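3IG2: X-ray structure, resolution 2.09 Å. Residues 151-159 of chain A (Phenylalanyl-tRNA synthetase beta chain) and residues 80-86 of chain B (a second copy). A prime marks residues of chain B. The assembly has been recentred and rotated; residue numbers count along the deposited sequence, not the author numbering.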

ATOM      1  N   LEU A 151      -6.648  -2.740  -2.022  1.00 15.87           N
ATOM      2  CA  LEU A 151      -6.846  -3.653  -3.155  1.00 15.58           C
ATOM      3  C   LEU A 151      -8.021  -3.219  -4.020  1.00 15.96           C
ATOM      4  O   LEU A 151      -8.380  -3.895  -4.992  1.00 15.81           O
ATOM      5  CB  LEU A 151      -7.028  -5.114  -2.685  1.00 15.27           C
ATOM      6  CG  LEU A 151      -5.943  -5.707  -1.757  1.00 15.77           C
ATOM      7  CD1 LEU A 151      -6.164  -7.202  -1.387  1.00 15.89           C
ATOM      8  CD2 LEU A 151      -4.559  -5.525  -2.339  1.00 13.56           C
ATOM      9  N   GLY A 152      -8.613  -2.087  -3.658  1.00 16.33           N
ATOM     10  CA  GLY A 152      -9.777  -1.555  -4.357  1.00 16.97           C
ATOM     11  C   GLY A 152     -10.963  -2.505  -4.301  1.00 17.30           C
ATOM     12  O   GLY A 152     -11.722  -2.596  -5.263  1.00 17.72           O
ATOM     13  N   LEU A 153     -11.127  -3.207  -3.177  1.00 16.81           N
ATOM     14  CA  LEU A 153     -12.231  -4.154  -3.024  1.00 16.79           C
ATOM     15  C   LEU A 153     -13.538  -3.463  -2.645  1.00 15.87           C
ATOM     16  O   LEU A 153     -13.527  -2.510  -1.874  1.00 15.86           O
ATOM     17  CB  LEU A 153     -11.882  -5.202  -1.953  1.00 17.41           C
ATOM     18  CG  LEU A 153     -11.398  -6.615  -2.310  1.00 19.39           C
ATOM     19  CD1 LEU A 153     -12.593  -7.572  -2.309  1.00 21.38           C
ATOM     20  CD2 LEU A 153     -10.594  -6.688  -3.623  1.00 18.32           C
ATOM     21  N   ASP A 154     -14.655  -3.967  -3.181  1.00 15.02           N
ATOM     22  CA  ASP A 154     -15.999  -3.489  -2.833  1.00 14.04           C
ATOM     23  C   ASP A 154     -16.456  -4.099  -1.534  1.00 13.52           C
ATOM     24  O   ASP A 154     -16.963  -5.224  -1.531  1.00 13.58           O
ATOM     25  CB  ASP A 154     -17.017  -3.889  -3.909  1.00 14.14           C
ATOM     26  CG  ASP A 154     -18.433  -3.457  -3.560  1.00 13.00           C
ATOM     27  OD1 ASP A 154     -18.625  -2.697  -2.597  1.00 11.99           O
ATOM     28  OD2 ASP A 154     -19.366  -3.883  -4.244  1.00 15.63           O
ATOM     29  N   LEU A 155     -16.332  -3.356  -0.437  1.00 13.10           N
ATOM     30  CA  LEU A 155     -16.616  -3.931   0.885  1.00 13.13           C
ATOM     31  C   LEU A 155     -18.060  -4.454   0.989  1.00 13.35           C
ATOM     32  O   LEU A 155     -18.327  -5.461   1.635  1.00 12.26           O
ATOM     33  CB  LEU A 155     -16.274  -2.939   2.000  1.00 12.84           C
ATOM     34  CG  LEU A 155     -14.805  -2.505   2.111  1.00 12.04           C
ATOM     35  CD1 LEU A 155     -14.668  -1.475   3.234  1.00 13.83           C
ATOM     36  CD2 LEU A 155     -13.860  -3.689   2.368  1.00 11.71           C
ATOM     37  N   HIS A 156     -18.961  -3.797   0.261  1.00 13.66           N
ATOM     38  CA  HIS A 156     -20.379  -4.122   0.284  1.00 14.31           C
ATOM     39  C   HIS A 156     -20.720  -5.435  -0.379  1.00 14.21           C
ATOM     40  O   HIS A 156     -21.783  -5.976  -0.116  1.00 13.85           O
ATOM     41  CB  HIS A 156     -21.189  -2.995  -0.368  1.00 14.61           C
ATOM     42  CG  HIS A 156     -21.058  -1.690   0.346  1.00 16.12           C
ATOM     43  ND1 HIS A 156     -20.236  -0.677  -0.101  1.00 18.23           N
ATOM     44  CD2 HIS A 156     -21.602  -1.251   1.505  1.00 16.84           C
ATOM     45  CE1 HIS A 156     -20.307   0.346   0.736  1.00 18.00           C
ATOM     46  NE2 HIS A 156     -21.135   0.024   1.717  1.00 18.21           N
ATOM     47  N   SER A 157     -19.819  -5.936  -1.233  1.00 14.71           N
ATOM     48  CA  SER A 157     -19.987  -7.225  -1.906  1.00 15.22           C
ATOM     49  C   SER A 157     -19.628  -8.441  -1.039  1.00 15.23           C
ATOM     50  O   SER A 157     -19.836  -9.583  -1.461  1.00 15.85           O
ATOM     51  CB  SER A 157     -19.125  -7.258  -3.168  1.00 15.77           C
ATOM     52  OG  SER A 157     -17.742  -7.347  -2.837  1.00 15.67           O
ATOM     53  N   LEU A 158     -19.081  -8.210   0.152  1.00 14.66           N
ATOM     54  CA  LEU A 158     -18.589  -9.312   0.981  1.00 14.79           C
ATOM     55  C   LEU A 158     -19.667  -9.873   1.898  1.00 15.03           C
ATOM     56  O   LEU A 158     -20.533  -9.131   2.385  1.00 15.49           O
ATOM     57  CB  LEU A 158     -17.418  -8.849   1.835  1.00 14.98           C
ATOM     58  CG  LEU A 158     -16.303  -8.107   1.103  1.00 15.98           C
ATOM     59  CD1 LEU A 158     -15.385  -7.449   2.114  1.00 17.34           C
ATOM     60  CD2 LEU A 158     -15.536  -9.038   0.177  1.00 15.20           C
ATOM     61  N   VAL A 159     -19.602 -11.181   2.138  1.00 14.53           N
ATOM     62  CA  VAL A 159     -20.458 -11.851   3.106  1.00 14.02           C
ATOM     63  C   VAL A 159     -19.599 -12.350   4.273  1.00 13.78           C
ATOM     64  O   VAL A 159     -18.716 -13.210   4.093  1.00 13.50           O
ATOM     65  CB  VAL A 159     -21.188 -13.035   2.476  1.00 14.28           C
ATOM     66  CG1 VAL A 159     -21.966 -13.798   3.528  1.00 14.25           C
ATOM     67  CG2 VAL A 159     -22.110 -12.564   1.339  1.00 15.16           C
TER
ATOM     68  N   LYS B  80     -15.268 -10.325 -10.152  1.00 19.45           N
ATOM     69  CA  LYS B  80     -14.409  -9.898  -9.041  1.00 20.00           C
ATOM     70  C   LYS B  80     -15.139  -8.971  -8.052  1.00 19.88           C
ATOM     71  O   LYS B  80     -16.238  -8.457  -8.327  1.00 20.35           O
ATOM     72  CB  LYS B  80     -13.175  -9.148  -9.586  1.00 19.92           C
ATOM     73  N   ASN B  81     -14.502  -8.733  -6.915  1.00 19.01           N
ATOM     74  CA  ASN B  81     -15.104  -7.925  -5.878  1.00 18.40           C
ATOM     75  C   ASN B  81     -14.470  -6.542  -5.796  1.00 18.02           C
ATOM     76  O   ASN B  81     -14.314  -5.997  -4.704  1.00 18.00           O
ATOM     77  CB  ASN B  81     -14.999  -8.653  -4.540  1.00 18.35           C
ATOM     78  CG  ASN B  81     -15.869  -9.884  -4.479  1.00 18.49           C
ATOM     79  OD1 ASN B  81     -16.876  -9.901  -3.768  1.00 19.55           O
ATOM     80  ND2 ASN B  81     -15.491 -10.929  -5.219  1.00 18.63           N
ATOM     81  N   ALA B  82     -14.125  -5.974  -6.953  1.00 17.32           N
ATOM     82  CA  ALA B  82     -13.400  -4.703  -6.993  1.00 16.76           C
ATOM     83  C   ALA B  82     -14.190  -3.517  -7.546  1.00 15.76           C
ATOM     84  O   ALA B  82     -14.956  -3.630  -8.502  1.00 15.52           O
ATOM     85  CB  ALA B  82     -12.077  -4.858  -7.749  1.00 17.19           C
ATOM     86  N   ASP B  83     -13.983  -2.366  -6.925  1.00 15.14           N
ATOM     87  CA  ASP B  83     -14.493  -1.115  -7.446  1.00 14.04           C
ATOM     88  C   ASP B  83     -13.735  -0.807  -8.738  1.00 13.77           C
ATOM     89  O   ASP B  83     -12.545  -1.086  -8.837  1.00 13.22           O
ATOM     90  CB  ASP B  83     -14.251   0.012  -6.429  1.00 14.20           C
ATOM     91  CG  ASP B  83     -15.068  -0.156  -5.133  1.00 15.14           C
ATOM     92  OD1 ASP B  83     -16.168  -0.766  -5.152  1.00 16.04           O
ATOM     93  OD2 ASP B  83     -14.607   0.326  -4.083  1.00 14.56           O
ATOM     94  N   LEU B  84     -14.420  -0.245  -9.729  1.00 12.88           N
ATOM     95  CA  LEU B  84     -13.750   0.327 -10.878  1.00 12.34           C
ATOM     96  C   LEU B  84     -13.441   1.770 -10.557  1.00 12.02           C
ATOM     97  O   LEU B  84     -14.300   2.476 -10.041  1.00 10.62           O
ATOM     98  CB  LEU B  84     -14.651   0.288 -12.097  1.00 12.59           C
ATOM     99  CG  LEU B  84     -15.076  -1.074 -12.609  1.00 14.04           C
ATOM    100  CD1 LEU B  84     -15.869  -0.832 -13.884  1.00 15.68           C
ATOM    101  CD2 LEU B  84     -13.865  -2.001 -12.875  1.00 13.73           C
ATOM    102  N   LYS B  85     -12.216   2.191 -10.862  1.00 11.91           N
ATOM    103  CA  LYS B  85     -11.814   3.578 -10.735  1.00 12.17           C
ATOM    104  C   LYS B  85     -11.155   4.047 -12.005  1.00 12.62           C
ATOM    105  O   LYS B  85     -10.047   3.610 -12.337  1.00 11.94           O
ATOM    106  CB  LYS B  85     -10.857   3.770  -9.564  1.00 11.51           C
ATOM    107  CG  LYS B  85     -11.452   3.318  -8.261  1.00 14.61           C
ATOM    108  CD  LYS B  85     -10.740   3.954  -7.089  1.00 16.12           C
ATOM    109  CE  LYS B  85      -9.620   3.105  -6.639  1.00 17.28           C
ATOM    110  NZ  LYS B  85     -10.153   2.123  -5.685  1.00 21.91           N
ATOM    111  N   PHE B  86     -11.845   4.954 -12.700  1.00 12.48           N
ATOM    112  CA  PHE B  86     -11.420   5.420 -13.994  1.00 12.96           C
ATOM    113  C   PHE B  86     -11.202   6.929 -14.016  1.00 13.19           C
ATOM    114  O   PHE B  86     -11.849   7.673 -13.280  1.00 13.26           O
ATOM    115  CB  PHE B  86     -12.502   5.116 -15.034  1.00 12.89           C
ATOM    116  CG  PHE B  86     -12.702   3.657 -15.316  1.00 14.96           C
ATOM    117  CD1 PHE B  86     -11.634   2.762 -15.302  1.00 17.17           C
ATOM    118  CD2 PHE B  86     -13.961   3.181 -15.643  1.00 16.46           C
ATOM    119  CE1 PHE B  86     -11.833   1.397 -15.592  1.00 18.34           C
ATOM    120  CE2 PHE B  86     -14.172   1.831 -15.946  1.00 17.52           C
ATOM    121  CZ  PHE B  86     -13.107   0.937 -15.910  1.00 18.43           C
TER
HETATM  122  O   HOH W   1     -17.672  -0.286  -3.014  1.00 16.65           O
HETATM  123  O   HOH W   2     -19.397 -11.079  -3.548  1.00 19.26           O

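How does chain A first meet the second copy? Gly152, the first residue to leave helical geometry after a helix, has positive phi and completes a Schellman motif, a conformation that favours glycine. Its O accepts a hydrogen bond from Asp83′ N at 2.8 Å, and Ala82′ CA makes a CA-H...O contact with the same Gly152 O at 3.2 Å.

What holds Leu153 and Asp154 in register? Leu153 pairs with Ala82′ in a single beta bridge, closed on the other side by a nearly straight hydrogen bond of 2.6 Å from Asp154 N to Asn81′ O. Although the CA-to-CB bond of Leu153 points away overall, its side chain bends back, bringing CD1 within 3.5 Å of Asn81′ CB.

How are two acidic side chains accommodated so close together? Asp154 OD1 and Asp83′ OD1 lie 4.0 Å apart, an unfavourable pairing if both are charged. Water 1 donates to each, at 2.6 Å from Asp154 OD1 and 2.7 Å from Asp83′ OD1, placing a proton before each oxygen.

What does the 3-10 segment contribute? The CA-to-CB bond of Ser157 points toward the chain B stretch, and its OG lies 2.9 Å from Asn81′ OD1 and 2.6 Å from Asp154 O; its single proton could serve either acceptor. Water 2 adds a bridge, donating to both Ser157 O and Asn81′ OD1.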